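Local atomic coordinates of ofchtiv-g5 (Ostrinia furnacalis, PDB entry 6JM8), a protein that probably hydrolyses chitin, as a group IV insect chitinase of glycoside hydrolase family 18. Residues D122-Y127 with T162-A167; A39-N44 with V80-W85. All coordinates share one frame; numbering follows the deposited sequence.

Overall arrangement
Interaction 2 comes first along the chain and joins strands 35-43 and 77-83; interaction 1 follows and joins strands 120-124 and 160-166. All four are consecutive parallel neighbours in the wall of the family 18 TIM barrel, and the centres of the two contacts are about 10 Å apart. Strands 77-83 and 120-124 stitch the contacts together, probably with hydrogen bonds Asp122 N to Val80 O and Asp124 O to Gly84 N. The C-terminal ends of the strands open onto the bound glycan, so both contacts touch the chain B and chain C sugars. The principle is a familiar one: barrel pairing supplies the frame, and strand ends supply the binding residues.

Interaction 1 (D122-Y127 with T162-A167); sequences DVDWLY and TVAVSA. With NAG (2-acetamido-2-deoxy-beta-D-glucopyranose), chain B; NAG (2-acetamido-2-deoxy-beta-D-glucopyranose), chain C.
The carbonyl oxygen of Val123 is gripped from strand 160-166 and by water: Ala164 N donates to it over 3.2 Å, standing 36° out of the carbonyl plane, while a water that also receives Trp125 N lies 2.7 Å from Val123 O. Val123 N returns a nearly straight bond to Thr162 O, and parallel pairing is established. One residue earlier on strand 120-124, Asp122 OD1 takes a very short bond of 2.5 Å from Thr162 OG1, the two side chains meeting at about a right angle. A second water links that same OD1, 3.0 Å away, to Val163 O, so the buried carboxylate oxygen has two donors. On the other side of the strands Val123 and Val163 pack against Phe143 of helix 138-154, which connects the two strands in a beta-alpha-beta unit of the TIM barrel. Residues 122-126 belong to the family 18 DxxDxDxE signature, and the deposited chain carries leucine where the family has its catalytic glutamate. Leu126 CD2 lies 3.4 Å from O4 of the chain C sugar, the oxygen that links it to the chain B sugar. Asp124 turns CG beside its own backbone N (chi1 -62°), which lays OD1 against the Ala164 methyl and brings OD2 to 3.2 Å from the acetamido methyl C8 of the chain B sugar. A cis peptide precedes Tyr127, whose ring has Leu126 CB over one face and meets Ser166 CB obliquely, CE2 to CB 3.7 Å. At the ring's edge, Tyr127 OH shares a 2.7 Å hydrogen bond with O6 of the chain C sugar.

Interaction 2 (A39-N44 with V80-W85); sequences AFIGIN and VAVGGW. With NAG (2-acetamido-2-deoxy-beta-D-glucopyranose), chain C; NAG (2-acetamido-2-deoxy-beta-D-glucopyranose), chain B; NAG (2-acetamido-2-deoxy-beta-D-glucopyranose), chain D.
Ile41 N gives its hydrogen to Ala81 O over 2.8 Å, in the carbonyl plane, and Ile41 O accepts from Gly83 N at 3.0 Å, so that one residue pairs both ways in this part of the parallel TIM barrel wall. The strand axes diverge by 49°. Both faces of the pairing are tightly packed. On the side facing the helices, Ile41 holds CG1 between its backbone N and carbonyl carbon (chi1 61°), bringing that branch against Val82 CB, while CG2 meets Val80 CG2 at 3.6 Å with the side chains about perpendicular. Ile43 adds its CG2 to Val82 CG2, and Phe105 of helix 99-115 closes over both. Toward the barrel interior, Phe40, entered through a cis peptide, is sandwiched: Ala39 CB sits 3.4 Å above the centre of one face, and the opposite face takes Gly83 O and a CH-pi contact from Gly84 CA, 3.8 Å from the centroid. A beta carbon on Gly84 would run into Phe40 CE2. Past this glycine the contact loosens, for Trp85 is partly exposed and turns its indole away from strand 35-43, with CG anti to its N (chi1 -179°). The ring instead forms a platform for the chain C sugar, whose N2 stands 3.5 Å above the centre of the Trp85 ring. Without the indole, as with an alanine here, that sugar would probably lose the surface it rests on and be freer to shift. Trp85 N donates to O3 of the chain B sugar at 3.0 Å.

Interaction 1 (D122-Y127 with T162-A167)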
loop_
_atom_site.group_PDB
_atom_site.type_symbol
_atom_site.label_atom_id
_atom_site.label_comp_id
_atom_site.label_asym_id
_atom_site.label_seq_id
_atom_site.Cartn_x
_atom_site.Cartn_y
_atom_site.Cartn_z
ATOM N N ASP A 122 1.968 6.047 -11.010
ATOM C CA ASP A 122 2.077 4.785 -10.290
ATOM C C ASP A 122 0.967 3.864 -10.788
ATOM O O ASP A 122 -0.218 4.175 -10.625
ATOM C CB ASP A 122 1.970 5.017 -8.784
ATOM C CG ASP A 122 2.194 3.757 -7.976
ATOM O OD1 ASP A 122 3.291 3.168 -8.069
ATOM O OD2 ASP A 122 1.267 3.364 -7.235
ATOM N N VAL A 123 1.346 2.752 -11.410
ATOM C CA VAL A 123 0.386 1.821 -11.994
ATOM C C VAL A 123 0.046 0.771 -10.945
ATOM O O VAL A 123 0.898 -0.036 -10.564
ATOM C CB VAL A 123 0.925 1.171 -13.272
ATOM C CG1 VAL A 123 -0.096 0.195 -13.831
ATOM C CG2 VAL A 123 1.283 2.230 -14.296
ATOM N N ASP A 124 -1.201 0.781 -10.472
ATOM C CA ASP A 124 -1.613 -0.151 -9.430
ATOM C C ASP A 124 -2.728 -1.053 -9.938
ATOM O O ASP A 124 -3.836 -1.058 -9.399
ATOM C CB ASP A 124 -2.065 0.593 -8.170
ATOM C CG ASP A 124 -0.963 1.414 -7.570
ATOM O OD1 ASP A 124 0.150 1.357 -8.112
ATOM O OD2 ASP A 124 -1.197 2.121 -6.567
ATOM N N TRP A 125 -2.432 -1.874 -10.937
ATOM C CA TRP A 125 -3.358 -2.789 -11.519
ATOM C C TRP A 125 -3.388 -4.002 -10.635
ATOM O O TRP A 125 -2.444 -4.654 -10.560
ATOM C CB TRP A 125 -2.929 -3.145 -12.926
ATOM C CG TRP A 125 -3.643 -4.237 -13.579
ATOM C CD1 TRP A 125 -4.690 -4.933 -13.101
ATOM C CD2 TRP A 125 -3.321 -4.825 -14.846
ATOM N NE1 TRP A 125 -5.068 -5.905 -13.981
ATOM C CE2 TRP A 125 -4.240 -5.867 -15.061
ATOM C CE3 TRP A 125 -2.368 -4.569 -15.811
ATOM C CZ2 TRP A 125 -4.233 -6.630 -16.199
ATOM C CZ3 TRP A 125 -2.352 -5.340 -16.916
ATOM C CH2 TRP A 125 -3.291 -6.355 -17.108
ATOM N N LEU A 126 -4.514 -4.254 -9.988
ATOM C CA LEU A 126 -4.675 -5.385 -9.083
ATOM C C LEU A 126 -5.651 -6.447 -9.563
ATOM O O LEU A 126 -6.789 -6.311 -9.254
ATOM C CB LEU A 126 -5.116 -4.899 -7.693
ATOM C CG LEU A 126 -4.145 -4.168 -6.797
ATOM C CD1 LEU A 126 -3.140 -3.412 -7.528
ATOM C CD2 LEU A 126 -4.662 -3.457 -5.567
ATOM N N TYR A 127 -5.212 -7.474 -10.285
ATOM C CA TYR A 127 -3.827 -7.679 -10.717
ATOM C C TYR A 127 -3.849 -8.366 -12.077
ATOM O O TYR A 127 -4.855 -8.967 -12.431
ATOM C CB TYR A 127 -3.017 -8.560 -9.748
ATOM C CG TYR A 127 -3.282 -8.402 -8.274
ATOM C CD1 TYR A 127 -4.387 -8.995 -7.681
ATOM C CD2 TYR A 127 -2.404 -7.704 -7.461
ATOM C CE1 TYR A 127 -4.628 -8.866 -6.320
ATOM C CE2 TYR A 127 -2.642 -7.571 -6.099
ATOM C CZ TYR A 127 -3.750 -8.154 -5.536
ATOM O OH TYR A 127 -3.968 -8.014 -4.183
ATOM N N THR A 162 6.256 4.051 -11.860
ATOM C CA THR A 162 6.361 3.113 -10.753
ATOM C C THR A 162 5.147 2.192 -10.760
ATOM O O THR A 162 4.137 2.467 -11.411
ATOM C CB THR A 162 6.462 3.840 -9.403
ATOM O OG1 THR A 162 5.189 4.408 -9.068
ATOM C CG2 THR A 162 7.498 4.955 -9.472
ATOM N N VAL A 163 5.259 1.080 -10.035
ATOM C CA VAL A 163 4.177 0.111 -9.926
ATOM C C VAL A 163 4.036 -0.326 -8.477
ATOM O O VAL A 163 4.996 -0.301 -7.699
ATOM C CB VAL A 163 4.395 -1.126 -10.830
ATOM C CG1 VAL A 163 4.474 -0.721 -12.295
ATOM C CG2 VAL A 163 5.647 -1.891 -10.406
ATOM N N ALA A 164 2.818 -0.715 -8.116
ATOM C CA ALA A 164 2.540 -1.413 -6.870
ATOM C C ALA A 164 2.097 -2.828 -7.214
ATOM O O ALA A 164 1.236 -3.016 -8.081
ATOM C CB ALA A 164 1.464 -0.695 -6.054
ATOM N N VAL A 165 2.691 -3.818 -6.546
ATOM C CA VAL A 165 2.555 -5.216 -6.937
ATOM C C VAL A 165 2.280 -6.081 -5.715
ATOM O O VAL A 165 2.621 -5.730 -4.583
ATOM C CB VAL A 165 3.817 -5.726 -7.663
ATOM C CG1 VAL A 165 4.062 -4.935 -8.940
ATOM C CG2 VAL A 165 5.018 -5.635 -6.738
ATOM N N SER A 166 1.654 -7.232 -5.962
ATOM C CA SER A 166 1.445 -8.212 -4.907
ATOM C C SER A 166 2.788 -8.736 -4.403
ATOM O O SER A 166 3.797 -8.733 -5.115
ATOM C CB SER A 166 0.570 -9.366 -5.402
ATOM O OG SER A 166 1.186 -10.067 -6.468
ATOM N N ALA A 167 2.788 -9.199 -3.153
ATOM C CA ALA A 167 4.024 -9.430 -2.413
ATOM C C ALA A 167 4.516 -10.872 -2.494
ATOM O O ALA A 167 5.627 -11.123 -2.972
ATOM C CB ALA A 167 3.830 -9.015 -0.948
HETATM C C1 NAG B . -3.993 -2.406 -1.891
HETATM C C2 NAG B . -4.267 -1.089 -2.691
HETATM C C3 NAG B . -5.489 -0.332 -2.150
HETATM C C4 NAG B . -5.870 -0.790 -0.754
HETATM C C5 NAG B . -4.625 -1.018 0.084
HETATM C C6 NAG B . -5.001 -1.385 1.498
HETATM C C7 NAG B . -2.283 -0.110 -3.772
HETATM C C8 NAG B . -1.144 0.847 -3.622
HETATM N N2 NAG B . -3.098 -0.221 -2.718
HETATM O O3 NAG B . -6.604 -0.455 -3.024
HETATM O O4 NAG B . -6.584 0.250 -0.102
HETATM O O5 NAG B . -3.852 -2.107 -0.441
HETATM O O6 NAG B . -5.328 -2.765 1.567
HETATM O O7 NAG B . -2.446 -0.768 -4.794
HETATM C C1 NAG C . -5.995 -7.256 -0.900
HETATM C C2 NAG C . -6.858 -6.136 -0.351
HETATM C C3 NAG C . -6.631 -4.836 -1.133
HETATM C C4 NAG C . -5.148 -4.506 -1.280
HETATM C C5 NAG C . -4.393 -5.741 -1.770
HETATM C C6 NAG C . -2.892 -5.573 -1.843
HETATM C C7 NAG C . -9.129 -6.300 0.611
HETATM C C8 NAG C . -10.538 -6.765 0.387
HETATM N N2 NAG C . -8.260 -6.527 -0.382
HETATM O O3 NAG C . -7.261 -3.765 -0.439
HETATM O O4 NAG C . -5.008 -3.423 -2.202
HETATM O O5 NAG C . -4.643 -6.856 -0.905
HETATM O O6 NAG C . -2.325 -6.695 -2.500
HETATM O O7 NAG C . -8.791 -5.750 1.650
HETATM O O HOH W 1 4.747 2.211 -5.673
HETATM O O HOH W 2 0.319 -2.535 -11.265
HETATM O O HOH W 3 0.129 -5.019 -9.896
#

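Interaction 2 (A39-N44 with V80-W85)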
loop_
_atom_site.group_PDB
_atom_site.type_symbol
_atom_site.label_atom_id
_atom_site.label_comp_id
_atom_site.label_asym_id
_atom_site.label_seq_id
_atom_site.Cartn_x
_atom_site.Cartn_y
_atom_site.Cartn_z
ATOM N N ALA A 39 -3.916 8.776 -4.729
ATOM C CA ALA A 39 -4.728 7.596 -5.007
ATOM C C ALA A 39 -6.203 7.954 -4.888
ATOM O O ALA A 39 -6.605 8.588 -3.906
ATOM C CB ALA A 39 -4.383 6.465 -4.036
ATOM N N PHE A 40 -7.013 7.568 -5.879
ATOM C CA PHE A 40 -6.607 6.944 -7.142
ATOM C C PHE A 40 -7.280 7.668 -8.308
ATOM O O PHE A 40 -8.317 8.302 -8.125
ATOM C CB PHE A 40 -7.033 5.472 -7.223
ATOM C CG PHE A 40 -6.282 4.538 -6.325
ATOM C CD1 PHE A 40 -4.993 4.132 -6.634
ATOM C CD2 PHE A 40 -6.900 3.999 -5.209
ATOM C CE1 PHE A 40 -4.322 3.243 -5.817
ATOM C CE2 PHE A 40 -6.238 3.114 -4.393
ATOM C CZ PHE A 40 -4.947 2.734 -4.696
ATOM N N ILE A 41 -6.718 7.546 -9.505
ATOM C CA ILE A 41 -7.469 7.758 -10.728
ATOM C C ILE A 41 -7.806 6.395 -11.318
ATOM O O ILE A 41 -7.302 5.362 -10.883
ATOM C CB ILE A 41 -6.710 8.644 -11.749
ATOM C CG1 ILE A 41 -5.391 7.992 -12.163
ATOM C CG2 ILE A 41 -6.500 10.048 -11.199
ATOM C CD1 ILE A 41 -4.787 8.587 -13.420
ATOM N N GLY A 42 -8.677 6.386 -12.321
ATOM C CA GLY A 42 -9.074 5.138 -12.942
ATOM C C GLY A 42 -9.136 5.217 -14.453
ATOM O O GLY A 42 -8.691 6.201 -15.051
ATOM N N ILE A 43 -9.672 4.171 -15.084
ATOM C CA ILE A 43 -9.843 4.127 -16.529
ATOM C C ILE A 43 -11.228 3.580 -16.843
ATOM O O ILE A 43 -11.887 2.968 -16.000
ATOM C CB ILE A 43 -8.777 3.259 -17.237
ATOM C CG1 ILE A 43 -9.047 1.775 -16.981
ATOM C CG2 ILE A 43 -7.376 3.645 -16.798
ATOM C CD1 ILE A 43 -8.067 0.852 -17.665
ATOM N N ASN A 44 -11.668 3.813 -18.077
ATOM C CA ASN A 44 -12.836 3.140 -18.611
ATOM C C ASN A 44 -12.369 1.970 -19.474
ATOM O O ASN A 44 -11.182 1.633 -19.515
ATOM C CB ASN A 44 -13.726 4.124 -19.377
ATOM C CG ASN A 44 -13.013 4.788 -20.545
ATOM O OD1 ASN A 44 -11.960 4.340 -20.997
ATOM N ND2 ASN A 44 -13.607 5.857 -21.054
ATOM N N VAL A 80 0.656 10.370 -9.447
ATOM C CA VAL A 80 -0.744 9.970 -9.450
ATOM C C VAL A 80 -0.795 8.464 -9.668
ATOM O O VAL A 80 -0.018 7.909 -10.453
ATOM C CB VAL A 80 -1.564 10.731 -10.515
ATOM C CG1 VAL A 80 -1.162 10.325 -11.930
ATOM C CG2 VAL A 80 -3.055 10.522 -10.287
ATOM N N ALA A 81 -1.684 7.797 -8.939
ATOM C CA ALA A 81 -1.806 6.348 -8.985
ATOM C C ALA A 81 -3.096 5.968 -9.694
ATOM O O ALA A 81 -4.173 6.456 -9.335
ATOM C CB ALA A 81 -1.779 5.744 -7.579
ATOM N N VAL A 82 -2.985 5.100 -10.697
ATOM C CA VAL A 82 -4.131 4.608 -11.450
ATOM C C VAL A 82 -4.400 3.171 -11.028
ATOM O O VAL A 82 -3.470 2.361 -10.915
ATOM C CB VAL A 82 -3.904 4.715 -12.970
ATOM C CG1 VAL A 82 -2.664 3.938 -13.401
ATOM C CG2 VAL A 82 -5.136 4.234 -13.725
ATOM N N GLY A 83 -5.667 2.859 -10.776
ATOM C CA GLY A 83 -6.032 1.514 -10.391
ATOM C C GLY A 83 -6.444 1.380 -8.942
ATOM O O GLY A 83 -7.287 2.135 -8.449
ATOM N N GLY A 84 -5.848 0.421 -8.248
ATOM C CA GLY A 84 -6.261 0.113 -6.898
ATOM C C GLY A 84 -7.298 -0.988 -6.869
ATOM O O GLY A 84 -7.766 -1.490 -7.896
ATOM N N TRP A 85 -7.673 -1.358 -5.645
ATOM C CA TRP A 85 -8.530 -2.522 -5.441
ATOM C C TRP A 85 -9.895 -2.332 -6.093
ATOM O O TRP A 85 -10.332 -3.160 -6.901
ATOM C CB TRP A 85 -8.680 -2.797 -3.945
ATOM C CG TRP A 85 -9.517 -3.993 -3.645
ATOM C CD1 TRP A 85 -10.794 -4.000 -3.161
ATOM C CD2 TRP A 85 -9.141 -5.362 -3.810
ATOM N NE1 TRP A 85 -11.234 -5.291 -3.014
ATOM C CE2 TRP A 85 -10.240 -6.147 -3.407
ATOM C CE3 TRP A 85 -7.981 -6.001 -4.260
ATOM C CZ2 TRP A 85 -10.213 -7.539 -3.439
ATOM C CZ3 TRP A 85 -7.956 -7.382 -4.291
ATOM C CH2 TRP A 85 -9.066 -8.137 -3.884
HETATM C C1 NAG C . -5.995 -7.256 -0.900
HETATM C C2 NAG C . -6.858 -6.136 -0.351
HETATM C C3 NAG C . -6.631 -4.836 -1.133
HETATM C C4 NAG C . -5.148 -4.506 -1.280
HETATM C C5 NAG C . -4.393 -5.741 -1.770
HETATM C C6 NAG C . -2.892 -5.573 -1.843
HETATM C C7 NAG C . -9.129 -6.300 0.611
HETATM C C8 NAG C . -10.538 -6.765 0.387
HETATM N N2 NAG C . -8.260 -6.527 -0.382
HETATM O O3 NAG C . -7.261 -3.765 -0.439
HETATM O O4 NAG C . -5.008 -3.423 -2.202
HETATM O O5 NAG C . -4.643 -6.856 -0.905
HETATM O O6 NAG C . -2.325 -6.695 -2.500
HETATM O O7 NAG C . -8.791 -5.750 1.650
HETATM C C1 NAG B . -3.993 -2.406 -1.891
HETATM C C2 NAG B . -4.267 -1.089 -2.691
HETATM C C3 NAG B . -5.489 -0.332 -2.150
HETATM C C4 NAG B . -5.870 -0.790 -0.754
HETATM C C5 NAG B . -4.625 -1.018 0.084
HETATM C C6 NAG B . -5.001 -1.385 1.498
HETATM C C7 NAG B . -2.283 -0.110 -3.772
HETATM C C8 NAG B . -1.144 0.847 -3.622
HETATM N N2 NAG B . -3.098 -0.221 -2.718
HETATM O O3 NAG B . -6.604 -0.455 -3.024
HETATM O O4 NAG B . -6.584 0.250 -0.102
HETATM O O5 NAG B . -3.852 -2.107 -0.441
HETATM O O6 NAG B . -5.328 -2.765 1.567
HETATM O O7 NAG B . -2.446 -0.768 -4.794
HETATM C C1 NAG D . -7.978 0.219 -0.372
HETATM C C2 NAG D . -8.665 0.825 0.851
HETATM C C3 NAG D . -10.177 1.004 0.599
HETATM C C4 NAG D . -10.395 1.728 -0.722
HETATM C C5 NAG D . -9.679 0.962 -1.819
HETATM C C6 NAG D . -9.846 1.571 -3.185
HETATM C C7 NAG D . -7.817 0.397 3.116
HETATM C C8 NAG D . -7.412 1.836 3.146
HETATM N N2 NAG D . -8.425 -0.027 2.004
HETATM O O3 NAG D . -10.784 1.708 1.678
HETATM O O4 NAG D . -11.757 1.876 -1.079
HETATM O O5 NAG D . -8.286 0.980 -1.528
HETATM O O6 NAG D . -9.261 0.710 -4.139
HETATM O O7 NAG D . -7.627 -0.349 4.070
#